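Fimbrial subunit type 1 (Actinomyces oris, PDB 3UXF) serves as the major structural subunit of the cell-wall-attached fimbriae that extend from the surface of this Gram-positive bacterium. Local coordinates at residues Val77-Thr82 and Val140-Thr145; Ile150-Phe155 and Val176-Thr181; Leu320-Ser325 and Pro342-Thr347. All coordinates share one frame; numbering follows the deposited sequence.

Interaction 1: Val77-Thr82 and Val140-Thr145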
loop_
_atom_site.group_PDB
_atom_site.type_symbol
_atom_site.label_atom_id
_atom_site.label_comp_id
_atom_site.label_asym_id
_atom_site.label_seq_id
_atom_site.Cartn_x
_atom_site.Cartn_y
_atom_site.Cartn_z
ATOM N N VAL A 77 -2.947 -19.046 -11.580
ATOM C CA VAL A 77 -1.589 -18.764 -11.987
ATOM C C VAL A 77 -1.089 -19.972 -12.776
ATOM O O VAL A 77 -1.227 -21.081 -12.306
ATOM C CB VAL A 77 -0.693 -18.573 -10.767
ATOM C CG1 VAL A 77 0.732 -18.402 -11.191
ATOM C CG2 VAL A 77 -1.162 -17.329 -9.975
ATOM N N GLU A 78 -0.535 -19.738 -13.951
ATOM C CA GLU A 78 -0.031 -20.863 -14.761
ATOM C C GLU A 78 1.463 -21.050 -14.539
ATOM O O GLU A 78 2.226 -20.081 -14.614
ATOM C CB GLU A 78 -0.274 -20.578 -16.233
ATOM C CG GLU A 78 0.169 -21.708 -17.118
ATOM C CD GLU A 78 0.121 -21.307 -18.580
ATOM O OE1 GLU A 78 1.085 -20.697 -19.087
ATOM O OE2 GLU A 78 -0.918 -21.589 -19.219
ATOM N N PHE A 79 1.890 -22.292 -14.290
ATOM C CA PHE A 79 3.303 -22.655 -14.270
ATOM C C PHE A 79 3.607 -23.555 -15.430
ATOM O O PHE A 79 2.796 -24.405 -15.772
ATOM C CB PHE A 79 3.679 -23.362 -12.963
ATOM C CG PHE A 79 3.821 -22.405 -11.815
ATOM C CD1 PHE A 79 5.026 -21.800 -11.583
ATOM C CD2 PHE A 79 2.741 -22.099 -11.007
ATOM C CE1 PHE A 79 5.183 -20.871 -10.532
ATOM C CE2 PHE A 79 2.884 -21.164 -9.975
ATOM C CZ PHE A 79 4.125 -20.593 -9.721
ATOM N N THR A 80 4.751 -23.323 -16.041
ATOM C CA THR A 80 5.263 -24.200 -17.081
ATOM C C THR A 80 6.531 -24.869 -16.556
ATOM O O THR A 80 7.383 -24.220 -15.964
ATOM C CB THR A 80 5.588 -23.409 -18.326
ATOM O OG1 THR A 80 4.372 -22.891 -18.861
ATOM C CG2 THR A 80 6.256 -24.313 -19.364
ATOM N N ILE A 81 6.666 -26.171 -16.781
ATOM C CA ILE A 81 7.932 -26.824 -16.503
ATOM C C ILE A 81 8.576 -27.252 -17.815
ATOM O O ILE A 81 7.882 -27.744 -18.717
ATOM C CB ILE A 81 7.773 -28.005 -15.513
ATOM C CG1 ILE A 81 6.891 -29.122 -16.088
ATOM C CG2 ILE A 81 7.158 -27.497 -14.220
ATOM C CD1 ILE A 81 6.847 -30.381 -15.194
ATOM N N THR A 82 9.889 -27.070 -17.928
ATOM C CA THR A 82 10.587 -27.505 -19.136
ATOM C C THR A 82 11.705 -28.466 -18.745
ATOM O O THR A 82 12.554 -28.113 -17.924
ATOM C CB THR A 82 11.195 -26.315 -19.871
ATOM O OG1 THR A 82 10.144 -25.396 -20.200
ATOM C CG2 THR A 82 11.903 -26.782 -21.142
ATOM N N VAL A 140 11.389 -24.303 -14.008
ATOM C CA VAL A 140 10.010 -23.969 -13.674
ATOM C C VAL A 140 9.797 -22.475 -13.784
ATOM O O VAL A 140 10.529 -21.693 -13.156
ATOM C CB VAL A 140 9.668 -24.436 -12.257
ATOM C CG1 VAL A 140 8.174 -24.194 -11.940
ATOM C CG2 VAL A 140 10.043 -25.926 -12.090
ATOM N N SER A 141 8.805 -22.076 -14.558
ATOM C CA SER A 141 8.560 -20.654 -14.775
ATOM C C SER A 141 7.074 -20.327 -14.661
ATOM O O SER A 141 6.205 -21.058 -15.153
ATOM C CB SER A 141 9.098 -20.259 -16.152
ATOM O OG SER A 141 8.886 -18.869 -16.386
ATOM N N GLU A 142 6.764 -19.202 -14.020
ATOM C CA GLU A 142 5.387 -18.753 -13.991
ATOM C C GLU A 142 5.053 -18.034 -15.288
ATOM O O GLU A 142 5.602 -16.970 -15.571
ATOM C CB GLU A 142 5.176 -17.809 -12.801
ATOM C CG GLU A 142 3.744 -17.381 -12.602
ATOM C CD GLU A 142 3.558 -16.622 -11.285
ATOM O OE1 GLU A 142 4.168 -17.007 -10.270
ATOM O OE2 GLU A 142 2.771 -15.659 -11.260
ATOM N N THR A 143 4.185 -18.632 -16.095
ATOM C CA THR A 143 3.999 -18.162 -17.468
ATOM C C THR A 143 2.688 -17.425 -17.735
ATOM O O THR A 143 2.502 -16.864 -18.833
ATOM C CB THR A 143 4.119 -19.336 -18.463
ATOM O OG1 THR A 143 3.342 -20.443 -17.984
ATOM C CG2 THR A 143 5.583 -19.764 -18.596
ATOM N N ARG A 144 1.757 -17.485 -16.785
ATOM C CA ARG A 144 0.608 -16.563 -16.815
ATOM C C ARG A 144 0.247 -16.133 -15.412
ATOM O O ARG A 144 0.004 -16.971 -14.531
ATOM C CB ARG A 144 -0.635 -17.159 -17.497
ATOM C CG ARG A 144 -1.661 -16.058 -17.783
ATOM C CD ARG A 144 -2.993 -16.556 -18.306
ATOM N NE ARG A 144 -3.487 -17.719 -17.577
ATOM C CZ ARG A 144 -4.047 -17.696 -16.365
ATOM N NH1 ARG A 144 -4.195 -16.560 -15.682
ATOM N NH2 ARG A 144 -4.449 -18.839 -15.826
ATOM N N THR A 145 0.164 -14.811 -15.222
ATOM C CA THR A 145 0.035 -14.226 -13.909
ATOM C C THR A 145 -1.060 -13.182 -13.983
ATOM O O THR A 145 -0.927 -12.271 -14.772
ATOM C CB THR A 145 1.337 -13.504 -13.522
ATOM O OG1 THR A 145 2.457 -14.417 -13.608
ATOM C CG2 THR A 145 1.252 -12.937 -12.107
#

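Interaction 2: Ile150-Phe155 and Val176-Thr181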
loop_
_atom_site.group_PDB
_atom_site.type_symbol
_atom_site.label_atom_id
_atom_site.label_comp_id
_atom_site.label_asym_id
_atom_site.label_seq_id
_atom_site.Cartn_x
_atom_site.Cartn_y
_atom_site.Cartn_z
ATOM N N ILE A 150 2.048 -10.941 -7.864
ATOM C CA ILE A 150 3.484 -10.867 -8.085
ATOM C C ILE A 150 4.044 -12.209 -8.635
ATOM O O ILE A 150 3.836 -13.233 -8.005
ATOM C CB ILE A 150 4.203 -10.544 -6.769
ATOM C CG1 ILE A 150 3.729 -9.172 -6.260
ATOM C CG2 ILE A 150 5.725 -10.471 -6.983
ATOM C CD1 ILE A 150 4.141 -8.901 -4.833
ATOM N N PRO A 151 4.744 -12.173 -9.780
ATOM C CA PRO A 151 5.239 -13.447 -10.329
ATOM C C PRO A 151 6.293 -14.082 -9.446
ATOM O O PRO A 151 7.093 -13.398 -8.781
ATOM C CB PRO A 151 5.924 -13.038 -11.636
ATOM C CG PRO A 151 5.426 -11.705 -11.958
ATOM C CD PRO A 151 5.109 -11.044 -10.641
ATOM N N ALA A 152 6.314 -15.412 -9.462
ATOM C CA ALA A 152 7.438 -16.150 -8.885
ATOM C C ALA A 152 8.720 -16.021 -9.703
ATOM O O ALA A 152 8.687 -15.837 -10.930
ATOM C CB ALA A 152 7.052 -17.644 -8.738
ATOM N N GLU A 153 9.869 -16.175 -9.037
ATOM C CA GLU A 153 11.140 -16.248 -9.749
ATOM C C GLU A 153 11.279 -17.611 -10.388
ATOM O O GLU A 153 10.875 -18.584 -9.786
ATOM C CB GLU A 153 12.297 -16.074 -8.785
ATOM C CG GLU A 153 12.373 -14.658 -8.224
ATOM C CD GLU A 153 13.722 -14.339 -7.588
ATOM O OE1 GLU A 153 14.352 -15.260 -6.986
ATOM O OE2 GLU A 153 14.144 -13.155 -7.695
ATOM N N ASP A 154 11.842 -17.658 -11.582
ATOM C CA ASP A 154 12.149 -18.948 -12.224
ATOM C C ASP A 154 13.105 -19.740 -11.336
ATOM O O ASP A 154 13.984 -19.178 -10.644
ATOM C CB ASP A 154 12.841 -18.759 -13.578
ATOM C CG ASP A 154 11.941 -18.170 -14.661
ATOM O OD1 ASP A 154 10.719 -18.028 -14.478
ATOM O OD2 ASP A 154 12.504 -17.896 -15.744
ATOM N N PHE A 155 13.011 -21.067 -11.413
ATOM C CA PHE A 155 13.898 -21.877 -10.612
ATOM C C PHE A 155 14.061 -23.247 -11.246
ATOM O O PHE A 155 13.301 -23.604 -12.160
ATOM C CB PHE A 155 13.398 -21.971 -9.169
ATOM C CG PHE A 155 12.083 -22.683 -9.018
ATOM C CD1 PHE A 155 12.047 -24.037 -8.706
ATOM C CD2 PHE A 155 10.880 -21.998 -9.161
ATOM C CE1 PHE A 155 10.852 -24.700 -8.563
ATOM C CE2 PHE A 155 9.683 -22.647 -9.008
ATOM C CZ PHE A 155 9.662 -24.020 -8.710
ATOM N N VAL A 176 7.631 -27.546 -3.919
ATOM C CA VAL A 176 8.413 -26.323 -3.955
ATOM C C VAL A 176 7.550 -25.103 -3.654
ATOM O O VAL A 176 6.397 -25.026 -4.070
ATOM C CB VAL A 176 9.131 -26.144 -5.309
ATOM C CG1 VAL A 176 10.241 -27.169 -5.458
ATOM C CG2 VAL A 176 8.145 -26.258 -6.454
ATOM N N TYR A 177 8.125 -24.160 -2.917
ATOM C CA TYR A 177 7.453 -22.916 -2.567
ATOM C C TYR A 177 8.262 -21.769 -3.152
ATOM O O TYR A 177 9.162 -21.242 -2.503
ATOM C CB TYR A 177 7.349 -22.772 -1.048
ATOM C CG TYR A 177 6.564 -23.877 -0.379
ATOM C CD1 TYR A 177 5.256 -23.673 0.037
ATOM C CD2 TYR A 177 7.129 -25.125 -0.169
ATOM C CE1 TYR A 177 4.537 -24.679 0.645
ATOM C CE2 TYR A 177 6.418 -26.137 0.437
ATOM C CZ TYR A 177 5.122 -25.909 0.845
ATOM O OH TYR A 177 4.410 -26.916 1.447
ATOM N N PRO A 178 7.951 -21.402 -4.389
ATOM C CA PRO A 178 8.712 -20.369 -5.097
ATOM C C PRO A 178 8.641 -19.002 -4.430
ATOM O O PRO A 178 7.680 -18.683 -3.734
ATOM C CB PRO A 178 8.052 -20.327 -6.477
ATOM C CG PRO A 178 6.706 -20.896 -6.281
ATOM C CD PRO A 178 6.823 -21.903 -5.189
ATOM N N LYS A 179 9.678 -18.208 -4.659
ATOM C CA LYS A 179 9.790 -16.871 -4.097
ATOM C C LYS A 179 9.230 -15.814 -5.047
ATOM O O LYS A 179 9.447 -15.872 -6.255
ATOM C CB LYS A 179 11.278 -16.581 -3.826
ATOM C CG LYS A 179 11.565 -15.178 -3.266
ATOM C CD LYS A 179 13.067 -14.806 -3.342
ATOM C CE LYS A 179 13.765 -14.945 -1.987
ATOM N NZ LYS A 179 13.112 -14.142 -0.903
ATOM N N ASN A 180 8.550 -14.810 -4.487
ATOM C CA ASN A 180 8.154 -13.663 -5.288
ATOM C C ASN A 180 9.314 -12.868 -5.871
ATOM O O ASN A 180 10.319 -12.610 -5.196
ATOM C CB ASN A 180 7.326 -12.724 -4.429
ATOM C CG ASN A 180 5.917 -13.189 -4.242
ATOM O OD1 ASN A 180 5.439 -14.089 -4.935
ATOM N ND2 ASN A 180 5.203 -12.524 -3.340
ATOM N N THR A 181 9.169 -12.428 -7.110
ATOM C CA THR A 181 10.178 -11.591 -7.726
ATOM C C THR A 181 10.228 -10.201 -7.126
ATOM O O THR A 181 11.241 -9.511 -7.264
ATOM C CB THR A 181 9.893 -11.379 -9.220
ATOM O OG1 THR A 181 8.546 -10.922 -9.399
ATOM C CG2 THR A 181 10.094 -12.685 -9.989
HETATM O O HOH W 1 11.235 -19.096 -7.023
#

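Interaction 3: Leu320-Ser325 and Pro342-Thr347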
loop_
_atom_site.group_PDB
_atom_site.type_symbol
_atom_site.label_atom_id
_atom_site.label_comp_id
_atom_site.label_asym_id
_atom_site.label_seq_id
_atom_site.Cartn_x
_atom_site.Cartn_y
_atom_site.Cartn_z
ATOM N N LEU A 320 1.297 -0.985 -9.320
ATOM C CA LEU A 320 2.552 -1.021 -10.049
ATOM C C LEU A 320 2.468 -1.836 -11.336
ATOM O O LEU A 320 1.972 -2.957 -11.340
ATOM C CB LEU A 320 3.658 -1.593 -9.162
ATOM C CG LEU A 320 4.970 -1.943 -9.865
ATOM C CD1 LEU A 320 5.689 -0.683 -10.311
ATOM C CD2 LEU A 320 5.854 -2.776 -8.957
ATOM N N ILE A 321 2.966 -1.257 -12.421
ATOM C CA ILE A 321 3.118 -1.962 -13.685
ATOM C C ILE A 321 4.625 -2.070 -13.867
ATOM O O ILE A 321 5.279 -1.109 -14.254
ATOM C CB ILE A 321 2.480 -1.202 -14.853
ATOM C CG1 ILE A 321 0.961 -1.156 -14.684
ATOM C CG2 ILE A 321 2.840 -1.861 -16.172
ATOM C CD1 ILE A 321 0.272 -0.207 -15.629
ATOM N N PRO A 322 5.168 -3.240 -13.545
ATOM C CA PRO A 322 6.618 -3.444 -13.478
ATOM C C PRO A 322 7.301 -3.905 -14.763
ATOM O O PRO A 322 8.526 -3.951 -14.789
ATOM C CB PRO A 322 6.745 -4.537 -12.420
ATOM C CG PRO A 322 5.522 -5.364 -12.616
ATOM C CD PRO A 322 4.432 -4.447 -13.134
ATOM N N ASN A 323 6.543 -4.249 -15.794
ATOM C CA ASN A 323 7.140 -4.686 -17.051
ATOM C C ASN A 323 6.258 -4.352 -18.245
ATOM O O ASN A 323 5.223 -3.712 -18.089
ATOM C CB ASN A 323 7.483 -6.176 -17.015
ATOM C CG ASN A 323 6.275 -7.045 -16.766
ATOM O OD1 ASN A 323 5.288 -6.973 -17.490
ATOM N ND2 ASN A 323 6.352 -7.878 -15.740
ATOM N N ASP A 324 6.667 -4.774 -19.438
ATOM C CA ASP A 324 5.921 -4.394 -20.643
ATOM C C ASP A 324 5.041 -5.526 -21.153
ATOM O O ASP A 324 4.679 -5.537 -22.329
ATOM C CB ASP A 324 6.886 -3.944 -21.740
ATOM C CG ASP A 324 7.862 -5.079 -22.189
ATOM O OD1 ASP A 324 8.007 -6.113 -21.473
ATOM O OD2 ASP A 324 8.508 -4.916 -23.260
ATOM N N SER A 325 4.685 -6.438 -20.263
ATOM C CA SER A 325 3.789 -7.543 -20.604
ATOM C C SER A 325 2.476 -6.987 -21.140
ATOM O O SER A 325 1.919 -6.043 -20.587
ATOM C CB SER A 325 3.532 -8.447 -19.396
ATOM O OG SER A 325 4.702 -9.181 -19.053
ATOM N N PRO A 342 -4.923 -0.464 -11.816
ATOM C CA PRO A 342 -4.188 -1.394 -12.688
ATOM C C PRO A 342 -2.981 -1.960 -11.999
ATOM O O PRO A 342 -2.461 -1.410 -11.036
ATOM C CB PRO A 342 -3.749 -0.523 -13.860
ATOM C CG PRO A 342 -3.863 0.883 -13.416
ATOM C CD PRO A 342 -4.797 0.938 -12.253
ATOM N N GLY A 343 -2.520 -3.100 -12.503
ATOM C CA GLY A 343 -1.250 -3.656 -12.059
ATOM C C GLY A 343 -1.329 -4.253 -10.666
ATOM O O GLY A 343 -2.398 -4.711 -10.203
ATOM N N ILE A 344 -0.176 -4.325 -10.012
ATOM C CA ILE A 344 -0.046 -4.975 -8.720
ATOM C C ILE A 344 -0.426 -3.925 -7.667
ATOM O O ILE A 344 0.261 -2.899 -7.573
ATOM C CB ILE A 344 1.413 -5.423 -8.490
ATOM C CG1 ILE A 344 1.814 -6.498 -9.528
ATOM C CG2 ILE A 344 1.583 -5.953 -7.086
ATOM C CD1 ILE A 344 3.323 -6.683 -9.704
ATOM N N PRO A 345 -1.502 -4.162 -6.899
ATOM C CA PRO A 345 -2.085 -3.100 -6.074
ATOM C C PRO A 345 -1.535 -3.010 -4.662
ATOM O O PRO A 345 -1.150 -4.003 -4.021
ATOM C CB PRO A 345 -3.556 -3.487 -5.993
ATOM C CG PRO A 345 -3.479 -5.013 -5.982
ATOM C CD PRO A 345 -2.388 -5.345 -6.944
ATOM N N THR A 346 -1.489 -1.774 -4.166
ATOM C CA THR A 346 -1.334 -1.569 -2.748
ATOM C C THR A 346 -2.643 -1.832 -2.023
ATOM O O THR A 346 -3.719 -1.818 -2.616
ATOM C CB THR A 346 -0.895 -0.113 -2.408
ATOM O OG1 THR A 346 -1.995 0.802 -2.597
ATOM C CG2 THR A 346 0.270 0.321 -3.238
ATOM N N THR A 347 -2.572 -2.115 -0.727
ATOM C CA THR A 347 -3.798 -2.007 0.036
ATOM C C THR A 347 -4.157 -0.523 0.040
ATOM O O THR A 347 -3.260 0.328 -0.071
ATOM C CB THR A 347 -3.570 -2.502 1.435
ATOM O OG1 THR A 347 -2.341 -1.975 1.890
ATOM C CG2 THR A 347 -3.366 -4.006 1.394
#

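Interaction 1: Val77-Thr82 and Val140-Thr145
A classic beta bulge, in which Thr143 and Arg144 both face Glu78, ends the antiparallel pairing of strands 78-82 and 140-144. Glu78 O takes the N-H of Thr143 at 2.9 Å, from a donor tilted 30° off the carbonyl plane, plus a weak bond from Arg144 N; Glu78 N bonds in turn to Arg144 O. At the bulge the CB of Thr143 points toward the neighbouring strand. Its chi1 of 47° sets OG1 between its own N and carbonyl carbon, where it donates to the anti lone pair of Glu78 OE1 over a short 2.5 Å and accepts from Thr80 OG1 at 2.8 Å. One hydroxyl thus ties Thr80 to Glu78. Beyond the bulge Thr80 and Ser141 form a regular hydrogen-bonded pair, Thr80 N to Ser141 O measuring 2.8 Å. Both strands are central in a four-stranded antiparallel sheet of the N-terminal pilin domain, and Phe79, Ile81 and Val140 pack from it onto strand 44-48. On this face Glu142 CG lies 4.2 Å above the Phe79 ring plane, toward the rim, and the carboxylate is turned 66° from the ring. Glu142 CD packs tightly against Val77 CG1 at 3.3 Å. Lys49 forms a salt bridge with Glu142 OE1, and Thr145 OG1 donates to OE2, so both carboxylate oxygens are held. Further along, the Val140 and Ile81 side chains lie side by side, their CG2 atoms 3.9 Å apart.

Interaction 2: Ile150-Phe155 and Val176-Thr181
A single backbone bridge, Ala152 with Asn180, joins the loop before strand 155-159 to the segment that follows strand 170-176 and leads on toward strand 185-190. Two nearly straight bonds flank it: Thr181 N to Pro151 O, 2.8 Å, and Glu153 N to Lys179 O, also 2.8 Å. A water continues the backbone link, donating to Glu153 O and accepting from Lys179 N. Side chains close the seam at several points. Ala152 CB meets Pro178 CB at 3.6 Å. Phe155, its ring swung between the backbone N and carbonyl carbon (chi1 65°), crosses Val176 obliquely, with CZ 3.5 Å from Val176 CG2, and brings CE2 near Pro178 CB. At the opposite end Ile150 CG2 lies across Asn180 CB at 3.8 Å, and Thr181 CG2 slides past Glu153 CG at 3.5 Å. The Asn180 amide reaches back to the Glu51 carbonyl through ND2, while Val176 and Pro178 rest on Val47 of strand 44-48. Glu153 and Lys179 run alongside each other, yet their charged ends stay 6.3 Å apart (OE1 to NZ) and form no salt bridge; the join therefore probably depends on main-chain bonds, one water and apolar contacts.

Interaction 3: Leu320-Ser325 and Pro342-Thr347
Leu320 and Ile344 grip each other through two backbone bonds, Leu320 N to Ile344 O at 2.8 Å and Ile344 N to Leu320 O at 2.9 Å, which make them an antiparallel hydrogen-bonded pair. Beside this pair Gly343, with its positive phi of 73°, brings CA to 3.4 Å from Leu320 O; having no side chain, it can lie directly against that carbonyl. Side-chain contacts are sparse and apolar. In Ile344 a chi1 of -64° sets CG1 anti to the carbonyl carbon, and the extended chain beyond it brings CD1 to 3.9 Å from Pro322 CG, the two side chains crossing at about a right angle. Ile321 CD1 approaches Pro342 CB more loosely, at 4.4 Å. The pair is where the end of strand 312-321 meets the start of the long strand 344-362, in a mixed sheet that also includes strand 224-229. The side chains of Leu320 and Ile344, on the same face of the sheet, both touch Val185 of strand 185-190, while Ile321 bonds to Glu224 through its backbone and packs on Trp330. Farther out, an Asx turn shapes the chain after Pro322: Asn323 OD1 accepts Ser325 N at 2.9 Å and Ser325 OG at 2.8 Å, both from one face of the amide. Past the other end, Thr346 OG1 receives the N-H of Ala318 and donates to Thr347 O at 2.9 Å, its hydroxyl lying 56° above that carbonyl plane.

Along the chain the three contacts come in series. Interactions 1 and 2 belong to the N-terminal pilin domain, their centres about 10 Å apart, and meet where strand 136-144 pairs with the start of strand 155-159: Val140 N probably bonds to Phe155 O, and Ser141 OG to Asp154 OD1, so segment 150-155 runs alongside 140-145 and leads into that outer strand. Interaction 3 lies in the following part of the elongated molecule, its centre about 16 Å from that of interaction 2, which it touches through Ile150 CG1 and Ile344 CG2; from interaction 1 it is about 7 Å away at the nearest atoms. A calcium ion held by Asp147 and Asn327 also links these regions, consistent with a defined junction between neighbouring domains.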